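Local coordinates for DUF5624 domain-containing protein (Legionella pneumophila subsp. pneumophila, PDB 4JX2) that is of unknown function but is a putative secreted protein that may pair with a second copy of itself in a two-fold symmetric dimer, at the interface of chains A and B. Numbering follows the deposited sequence. Chains: chain A/B, hypothetical protein.

The interface of chains A and B. Residues chain A 115, 119, 144, 147-148; chain B 37, 40, 56.
B:Leu37, on helix 32-39 near the N-terminus of chain B, meets A:Ala115 of helix 110-117, A:Ile119 of helix 119-131 and A:Leu144 and A:Ile148 of helix 136-155, all with helical backbone angles; B:Asp40, just past the helix end, keeps helical angles too. With CG anti to the backbone N (chi1 -179°), the B:Leu37 side chain points into chain A and splits its two methyls between different walls. B:Leu37 CD1 meets A:Leu144 CD1 at 3.6 Å and A:Ile148 CG1 at 3.7 Å, one helical turn apart. B:Leu37 CD2 turns the other way, to A:Ala115 CB and to A:Ile119 CD1, each at 4.0 Å, the A:Ile119 and B:Leu37 side chains crossing at about a right angle. A:Leu144 forks in turn: its CD1 also touches the B:Asp40 CB, and A:Leu144 CD2 reaches B:Ile56 CD1 at 3.9 Å, with B:Ile56 crossing it at about a right angle. Beside the apolar contacts the carboxylates of A:Asp147 and B:Asp40 lie nearly coplanar, planes 10° apart; as modelled, A:Asp147 OD2 lies 2.6 Å from B:Asp40 OD2, a doubtful approach for two carboxylate oxygens at this resolution. Water 1 links the backbone carbonyls, 2.8 Å from A:Ala115 O and 2.9 Å from B:Leu37 O. This mainly apolar patch, with its symmetric twin, seats the N-terminal region of each chain against its neighbour and may stabilise a dimer.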
ATOM      1  N   ALA A 115       7.293  -2.917  26.350  1.00 36.31           N
ATOM      2  CA  ALA A 115       8.051  -4.021  26.925  1.00 36.23           C
ATOM      3  C   ALA A 115       7.126  -5.011  27.638  1.00 39.38           C
ATOM      4  O   ALA A 115       7.290  -6.218  27.480  1.00 37.96           O
ATOM      5  CB  ALA A 115       9.117  -3.490  27.897  1.00 37.31           C
ATOM      6  N   ILE A 119       5.365  -9.237  26.127  1.00 34.90           N
ATOM      7  CA  ILE A 119       5.612 -10.479  26.876  1.00 33.48           C
ATOM      8  C   ILE A 119       4.769 -11.620  26.259  1.00 35.70           C
ATOM      9  O   ILE A 119       5.313 -12.713  26.046  1.00 34.82           O
ATOM     10  CB  ILE A 119       5.379 -10.266  28.398  1.00 35.68           C
ATOM     11  CG1 ILE A 119       6.561  -9.451  28.974  1.00 35.71           C
ATOM     12  CG2 ILE A 119       5.166 -11.595  29.153  1.00 35.11           C
ATOM     13  CD1 ILE A 119       6.362  -8.906  30.411  1.00 50.01           C
ATOM     14  N   LEU A 144      14.472 -13.896  29.549  1.00 32.02           N
ATOM     15  CA  LEU A 144      13.212 -13.169  29.566  1.00 30.76           C
ATOM     16  C   LEU A 144      12.676 -13.100  31.013  1.00 38.50           C
ATOM     17  O   LEU A 144      12.326 -12.009  31.471  1.00 40.22           O
ATOM     18  CB  LEU A 144      12.190 -13.815  28.620  1.00 29.57           C
ATOM     19  CG  LEU A 144      10.880 -13.035  28.420  1.00 32.86           C
ATOM     20  CD1 LEU A 144      11.132 -11.638  27.864  1.00 32.27           C
ATOM     21  CD2 LEU A 144       9.949 -13.772  27.490  1.00 33.51           C
ATOM     22  N   ASP A 147      14.862 -10.751  33.168  1.00 36.10           N
ATOM     23  CA  ASP A 147      14.608  -9.348  32.843  1.00 36.48           C
ATOM     24  C   ASP A 147      13.225  -8.860  33.352  1.00 40.98           C
ATOM     25  O   ASP A 147      13.105  -7.685  33.721  1.00 40.84           O
ATOM     26  CB  ASP A 147      14.813  -9.098  31.330  1.00 37.79           C
ATOM     27  CG  ASP A 147      16.278  -9.233  30.877  1.00 47.44           C
ATOM     28  OD1 ASP A 147      17.198  -9.012  31.719  1.00 46.82           O
ATOM     29  OD2 ASP A 147      16.508  -9.512  29.686  1.00 53.21           O
ATOM     30  N   ILE A 148      12.222  -9.769  33.454  1.00 37.45           N
ATOM     31  CA  ILE A 148      10.890  -9.468  34.010  1.00 37.47           C
ATOM     32  C   ILE A 148      10.997  -9.265  35.540  1.00 42.78           C
ATOM     33  O   ILE A 148      10.294  -8.421  36.101  1.00 42.92           O
ATOM     34  CB  ILE A 148       9.861 -10.568  33.636  1.00 40.08           C
ATOM     35  CG1 ILE A 148       9.444 -10.422  32.169  1.00 39.02           C
ATOM     36  CG2 ILE A 148       8.622 -10.556  34.556  1.00 40.39           C
ATOM     37  CD1 ILE A 148       8.990 -11.645  31.557  1.00 39.85           C
TER
ATOM     38  N   LEU B  37      14.192  -5.557  28.824  1.00 37.00           N
ATOM     39  CA  LEU B  37      12.998  -6.330  28.538  1.00 35.24           C
ATOM     40  C   LEU B  37      12.493  -6.029  27.128  1.00 38.11           C
ATOM     41  O   LEU B  37      12.138  -6.963  26.414  1.00 38.67           O
ATOM     42  CB  LEU B  37      11.908  -6.084  29.599  1.00 35.96           C
ATOM     43  CG  LEU B  37      10.576  -6.858  29.433  1.00 39.57           C
ATOM     44  CD1 LEU B  37      10.787  -8.365  29.413  1.00 37.41           C
ATOM     45  CD2 LEU B  37       9.585  -6.462  30.506  1.00 43.36           C
ATOM     46  N   ASP B  40      14.514  -7.793  24.448  1.00 38.03           N
ATOM     47  CA  ASP B  40      14.383  -9.255  24.524  1.00 37.03           C
ATOM     48  C   ASP B  40      13.498  -9.795  23.396  1.00 43.11           C
ATOM     49  O   ASP B  40      13.649 -10.945  22.985  1.00 45.67           O
ATOM     50  CB  ASP B  40      13.813  -9.694  25.888  1.00 37.06           C
ATOM     51  CG  ASP B  40      14.807  -9.681  27.037  1.00 44.50           C
ATOM     52  OD1 ASP B  40      16.031  -9.798  26.777  1.00 44.71           O
ATOM     53  OD2 ASP B  40      14.368  -9.560  28.197  1.00 48.17           O
ATOM     54  N   ILE B  56      14.238 -12.691  20.730  1.00 35.60           N
ATOM     55  CA  ILE B  56      13.298 -13.783  20.480  1.00 35.10           C
ATOM     56  C   ILE B  56      12.853 -13.785  18.997  1.00 38.92           C
ATOM     57  O   ILE B  56      12.852 -14.865  18.399  1.00 40.82           O
ATOM     58  CB  ILE B  56      12.147 -13.750  21.523  1.00 36.63           C
ATOM     59  CG1 ILE B  56      12.696 -14.253  22.897  1.00 36.34           C
ATOM     60  CG2 ILE B  56      10.953 -14.585  21.087  1.00 36.00           C
ATOM     61  CD1 ILE B  56      11.979 -13.742  24.163  1.00 39.22           C
TER
HETATM   62  O   HOH W   1       9.335  -7.227  25.789  1.00 40.94           O